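Local coordinates for vaginolysin (Gardnerella vaginalis, PDB 5IMY), which is a secreted cholesterol-dependent cytolysin that probably binds cholesterol in host membranes and assembles into pores that lyse the cells, at residues S376-G380 with F433-V437; Y395-Y401 with V437-K443. One frame throughout, in Å; residues are numbered along the deposited sequence. Where two conformers were deposited one is given.

In the fold
Both contacts belong to the beta-sandwich end of this elongated cytolysin, their centres about 12 Å apart. Contact 1 closes the end of strand 426-433 against strand 363-389, which belongs to one sheet; contact 2 pairs the neighbouring strands 395-403 and 440-443 of the other. The 433-437 loop carries the chain from the first sheet to the second, and V437 ends the loop of contact 1 and takes part in contact 2. F433 completes the join: its ring meets W398 edge-to-face, with F433 CE1 3.5 Å from W398 CE3, and F433 CZ lies 3.7 Å from L440 CD1. Contact 2 also has a face that meets a chain of another protein in the assembly.

Contact 1. Residues S376-G380 with F433-V437; sequences SYRNG and FKGNV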
# COMPACT_ATOMS: atom_id res chain seq x y z
N SER A 376 12.23 -4.51 2.26
CA SER A 376 12.92 -4.57 3.54
C SER A 376 13.44 -3.19 3.92
O SER A 376 13.71 -2.36 3.06
CB SER A 376 14.08 -5.57 3.50
OG SER A 376 15.14 -5.07 2.71
N TYR A 377 13.59 -2.96 5.22
CA TYR A 377 14.25 -1.75 5.68
C TYR A 377 15.05 -2.06 6.93
O TYR A 377 14.61 -2.81 7.81
CB TYR A 377 13.27 -0.60 5.92
CG TYR A 377 12.12 -0.89 6.86
CD1 TYR A 377 12.31 -0.98 8.23
CD2 TYR A 377 10.83 -1.04 6.37
CE1 TYR A 377 11.25 -1.23 9.09
CE2 TYR A 377 9.76 -1.29 7.22
CZ TYR A 377 9.98 -1.38 8.57
OH TYR A 377 8.93 -1.63 9.42
N ARG A 378 16.24 -1.47 7.00
CA ARG A 378 17.19 -1.67 8.09
C ARG A 378 17.07 -0.49 9.05
O ARG A 378 17.30 0.66 8.66
CB ARG A 378 18.61 -1.80 7.56
CG ARG A 378 19.67 -2.02 8.64
CD ARG A 378 21.04 -2.32 8.04
NE ARG A 378 20.98 -3.38 7.04
CZ ARG A 378 21.00 -4.68 7.32
NH1 ARG A 378 21.09 -5.10 8.58
NH2 ARG A 378 20.94 -5.57 6.34
N ASN A 379 16.72 -0.78 10.30
CA ASN A 379 16.55 0.28 11.29
C ASN A 379 17.87 1.00 11.54
O ASN A 379 18.95 0.42 11.38
CB ASN A 379 15.99 -0.29 12.60
CG ASN A 379 16.86 -1.39 13.17
OD1 ASN A 379 18.00 -1.59 12.75
ND2 ASN A 379 16.32 -2.12 14.15
N GLY A 380 17.78 2.27 11.93
CA GLY A 380 18.94 3.10 12.16
C GLY A 380 18.98 3.62 13.59
O GLY A 380 18.02 3.50 14.36
N PHE A 433 15.38 3.93 15.25
CA PHE A 433 14.42 4.37 14.25
C PHE A 433 14.11 3.22 13.30
O PHE A 433 15.03 2.57 12.79
CB PHE A 433 14.96 5.56 13.46
CG PHE A 433 14.99 6.84 14.23
CD1 PHE A 433 13.82 7.51 14.55
CD2 PHE A 433 16.20 7.38 14.65
CE1 PHE A 433 13.85 8.68 15.26
CE2 PHE A 433 16.23 8.56 15.37
CZ PHE A 433 15.05 9.22 15.67
N LYS A 434 12.82 2.99 13.07
CA LYS A 434 12.42 2.11 11.99
C LYS A 434 13.02 2.60 10.68
O LYS A 434 13.12 3.81 10.44
CB LYS A 434 10.90 2.05 11.88
CG LYS A 434 10.21 1.43 13.09
CD LYS A 434 8.84 2.05 13.32
CE LYS A 434 8.20 1.50 14.59
NZ LYS A 434 7.36 2.53 15.28
N GLY A 435 13.44 1.66 9.83
CA GLY A 435 14.08 2.03 8.58
C GLY A 435 13.17 2.77 7.61
O GLY A 435 13.67 3.29 6.60
N ASN A 436 11.87 2.83 7.89
CA ASN A 436 10.91 3.46 6.98
C ASN A 436 10.58 4.90 7.34
O ASN A 436 9.86 5.55 6.58
CB ASN A 436 9.62 2.63 6.92
CG ASN A 436 9.04 2.35 8.29
OD1 ASN A 436 9.28 3.09 9.25
ND2 ASN A 436 8.28 1.27 8.40
N VAL A 437 11.07 5.41 8.47
CA VAL A 437 10.79 6.79 8.82
C VAL A 437 11.43 7.71 7.79
O VAL A 437 12.46 7.38 7.19
CB VAL A 437 11.28 7.14 10.24
CG1 VAL A 437 10.77 6.12 11.26
CG2 VAL A 437 12.78 7.24 10.29
O HOH W 1 16.60 2.72 6.24
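The Y377 ring, in the conformer described here (a second was also deposited), packs one face on the backbone and side chain of N436. The amide nitrogen N436 N lies 3.8 Å above the ring plane, displaced toward the rim, and N436 CB makes a CH-pi contact, 4.1 Å from the Y377 ring centroid and 20° off its normal. Farther out, the N436 amide is inclined 50° to the ring. N436 ND2 approaches Y377 OH at a poor angle, so the pair is held by packing, not by a hydrogen bond. With chi1 of 54°, Y377 CG sits between its own backbone N and carbonyl carbon, and this swings the ring over the G435-N436 peptide. Y377 CD1 comes within 3.3 Å of G435 N, obliquely to the ring.

G435, lacking a side chain, lets its backbone come close to Y377 CB and R378 O, its CA lying 3.5 Å from that oxygen. One water donates to R378 O and to G435 O, bridging the two backbones. Next along, N379 CB packs tightly on F433 O, at 3.0 Å. The same F433 O accepts from G380 N at 2.9 Å, in the carbonyl plane, while F433 N returns a bond to G380 O, making G380 and F433 an antiparallel hydrogen-bonded pair.

The contact lies where strand 363-389 passes into the C-terminal beta sandwich of a cholesterol-dependent cytolysin; the end of strand 426-433 and the type I beta turn K434-V437, closed by V437 N to K434 O, pack against that passage. On its N-terminal side strand 363-389 pairs with strand 62-76, and Y377 bonds through its backbone to F62 and meets the F62 ring; N49 of the second subunit packs on both Y377 and K434.

Contact 2. Residues Y395-Y401 with V437-K443; sequences YIYWDEY and VRNLRIK
Y395 and K443 form an antiparallel hydrogen-bonded pair in two strands, 395-401 and 440-443, whose axes run 173° apart and approach to 4.5 Å, and beyond N439, where the chain turns a corner and the register slips by one residue, D399 and R438 form a second such pair outside strand 440-443, linked by D399 N to R438 O and R438 N to D399 O.

On one face, I396 and I442 run alongside each other, with their CG1 atoms 4.0 Å apart. L440 CD1 reaches W398 CB, and V437 CB lies 3.4 Å from W398 CD1, the indole being turned to it because W398 CG is tucked between its backbone N and carbonyl carbon. W398 NE1 donates weakly to E400 OE2, whose carboxylate also makes a salt bridge with R414. This is an inner face of the beta sandwich that ends cholesterol-dependent cytolysins: I396 and I442 both rest on L382 of strand 363-389, in the opposing sheet. The reverse face, with Y395, Y397 and R441, packs against a chain of another protein.

D399 also points to that reverse face, and its OD2 uses the anti lone pair to accept from N439 ND2 at 3.1 Å, the oxygen standing 25° out of the N439 amide plane. Next to this pair, R438 sends its chain straight out to NE and passes over one face of Y401, its CD 3.7 Å from the ring centroid. R438 NE comes within 3.3 Å of Y401 CD2, the guanidinium is inclined 24° to the ring, and R438 NH2 goes on to a salt bridge with D406 of the second subunit.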
# COMPACT_ATOMS: atom_id res chain seq x y z
N TYR A 395 14.99 18.81 19.88
CA TYR A 395 13.72 18.84 19.14
C TYR A 395 13.90 17.98 17.90
O TYR A 395 14.53 18.40 16.93
CB TYR A 395 13.31 20.26 18.79
CG TYR A 395 13.01 21.11 20.01
CD1 TYR A 395 11.76 21.08 20.61
CD2 TYR A 395 13.97 21.95 20.55
CE1 TYR A 395 11.48 21.85 21.72
CE2 TYR A 395 13.70 22.72 21.66
CZ TYR A 395 12.46 22.67 22.24
OH TYR A 395 12.18 23.44 23.34
N ILE A 396 13.35 16.76 17.94
CA ILE A 396 13.55 15.77 16.89
C ILE A 396 12.18 15.31 16.42
O ILE A 396 11.36 14.86 17.23
CB ILE A 396 14.39 14.58 17.38
CG1 ILE A 396 15.81 15.06 17.73
CG2 ILE A 396 14.44 13.47 16.33
CD1 ILE A 396 16.68 14.02 18.40
N TYR A 397 11.93 15.42 15.11
CA TYR A 397 10.69 14.97 14.50
C TYR A 397 11.00 14.14 13.27
O TYR A 397 12.08 14.22 12.69
CB TYR A 397 9.80 16.16 14.10
CG TYR A 397 9.68 17.24 15.15
CD1 TYR A 397 8.58 17.30 16.00
CD2 TYR A 397 10.67 18.21 15.29
CE1 TYR A 397 8.47 18.30 16.95
CE2 TYR A 397 10.57 19.20 16.24
CZ TYR A 397 9.47 19.24 17.07
OH TYR A 397 9.37 20.23 18.01
N TRP A 398 10.02 13.33 12.87
CA TRP A 398 10.13 12.54 11.65
C TRP A 398 8.73 12.13 11.22
O TRP A 398 7.77 12.23 11.99
CB TRP A 398 11.03 11.31 11.85
CG TRP A 398 10.47 10.30 12.80
CD1 TRP A 398 9.69 9.22 12.48
CD2 TRP A 398 10.65 10.25 14.22
NE1 TRP A 398 9.38 8.51 13.61
CE2 TRP A 398 9.95 9.12 14.69
CE3 TRP A 398 11.32 11.06 15.14
CZ2 TRP A 398 9.91 8.78 16.04
CZ3 TRP A 398 11.28 10.72 16.48
CH2 TRP A 398 10.58 9.59 16.92
N ASP A 399 8.63 11.67 9.97
CA ASP A 399 7.35 11.34 9.36
C ASP A 399 7.24 9.83 9.16
O ASP A 399 8.23 9.17 8.83
CB ASP A 399 7.19 12.05 8.02
CG ASP A 399 7.07 13.56 8.17
OD1 ASP A 399 6.40 14.01 9.13
OD2 ASP A 399 7.65 14.29 7.34
N GLU A 400 6.04 9.31 9.36
CA GLU A 400 5.74 7.89 9.14
C GLU A 400 4.68 7.81 8.04
O GLU A 400 3.50 8.09 8.28
CB GLU A 400 5.26 7.23 10.43
CG GLU A 400 6.39 6.63 11.26
CD GLU A 400 6.00 6.40 12.71
OE1 GLU A 400 4.78 6.34 13.00
OE2 GLU A 400 6.91 6.28 13.56
N TYR A 401 5.11 7.42 6.84
CA TYR A 401 4.18 7.24 5.74
C TYR A 401 3.51 5.88 5.84
O TYR A 401 4.02 4.94 6.45
CB TYR A 401 4.89 7.37 4.39
CG TYR A 401 5.33 8.77 4.03
CD1 TYR A 401 5.17 9.83 4.92
CD2 TYR A 401 5.88 9.04 2.79
CE1 TYR A 401 5.57 11.11 4.59
CE2 TYR A 401 6.28 10.32 2.44
CZ TYR A 401 6.13 11.35 3.35
OH TYR A 401 6.52 12.62 3.01
N VAL A 437 11.07 5.41 8.47
CA VAL A 437 10.79 6.79 8.82
C VAL A 437 11.43 7.71 7.79
O VAL A 437 12.46 7.38 7.19
CB VAL A 437 11.28 7.14 10.24
CG1 VAL A 437 10.77 6.12 11.26
CG2 VAL A 437 12.78 7.24 10.29
N ARG A 438 10.81 8.87 7.58
CA ARG A 438 11.27 9.82 6.57
C ARG A 438 11.39 11.20 7.19
O ARG A 438 10.81 11.50 8.24
CB ARG A 438 10.31 9.87 5.38
CG ARG A 438 10.11 8.54 4.66
CD ARG A 438 9.16 8.70 3.48
NE ARG A 438 8.78 7.42 2.88
CZ ARG A 438 9.33 6.89 1.79
NH1 ARG A 438 10.31 7.51 1.15
NH2 ARG A 438 8.89 5.72 1.34
N ASN A 439 12.17 12.05 6.52
CA ASN A 439 12.27 13.46 6.87
C ASN A 439 12.63 13.65 8.34
O ASN A 439 11.94 14.35 9.09
CB ASN A 439 10.98 14.19 6.51
CG ASN A 439 10.53 13.92 5.09
OD1 ASN A 439 11.28 14.15 4.14
ND2 ASN A 439 9.32 13.41 4.93
N LEU A 440 13.73 13.03 8.76
CA LEU A 440 14.21 13.18 10.12
C LEU A 440 14.66 14.62 10.37
O LEU A 440 15.29 15.24 9.51
CB LEU A 440 15.37 12.21 10.38
CG LEU A 440 15.87 12.08 11.82
CD1 LEU A 440 14.86 11.35 12.69
CD2 LEU A 440 17.21 11.37 11.85
N ARG A 441 14.31 15.15 11.54
CA ARG A 441 14.62 16.52 11.92
C ARG A 441 15.33 16.52 13.26
O ARG A 441 15.03 15.70 14.13
CB ARG A 441 13.34 17.36 12.01
CG ARG A 441 13.32 18.57 11.09
CD ARG A 441 11.93 19.18 11.02
NE ARG A 441 11.59 19.57 9.65
CZ ARG A 441 11.88 20.74 9.10
NH1 ARG A 441 12.52 21.67 9.80
NH2 ARG A 441 11.52 20.99 7.85
N ILE A 442 16.28 17.44 13.44
CA ILE A 442 17.05 17.53 14.68
C ILE A 442 17.42 18.98 14.94
O ILE A 442 17.95 19.67 14.06
CB ILE A 442 18.33 16.66 14.63
CG1 ILE A 442 17.98 15.19 14.36
CG2 ILE A 442 19.09 16.77 15.94
CD1 ILE A 442 19.18 14.29 14.14
N LYS A 443 17.13 19.45 16.15
CA LYS A 443 17.50 20.79 16.60
C LYS A 443 17.93 20.71 18.06
O LYS A 443 17.35 19.94 18.83
CB LYS A 443 16.32 21.77 16.44
CG LYS A 443 16.71 23.25 16.50
CD LYS A 443 15.53 24.15 16.14
CE LYS A 443 14.79 24.63 17.37
NZ LYS A 443 13.45 25.22 17.04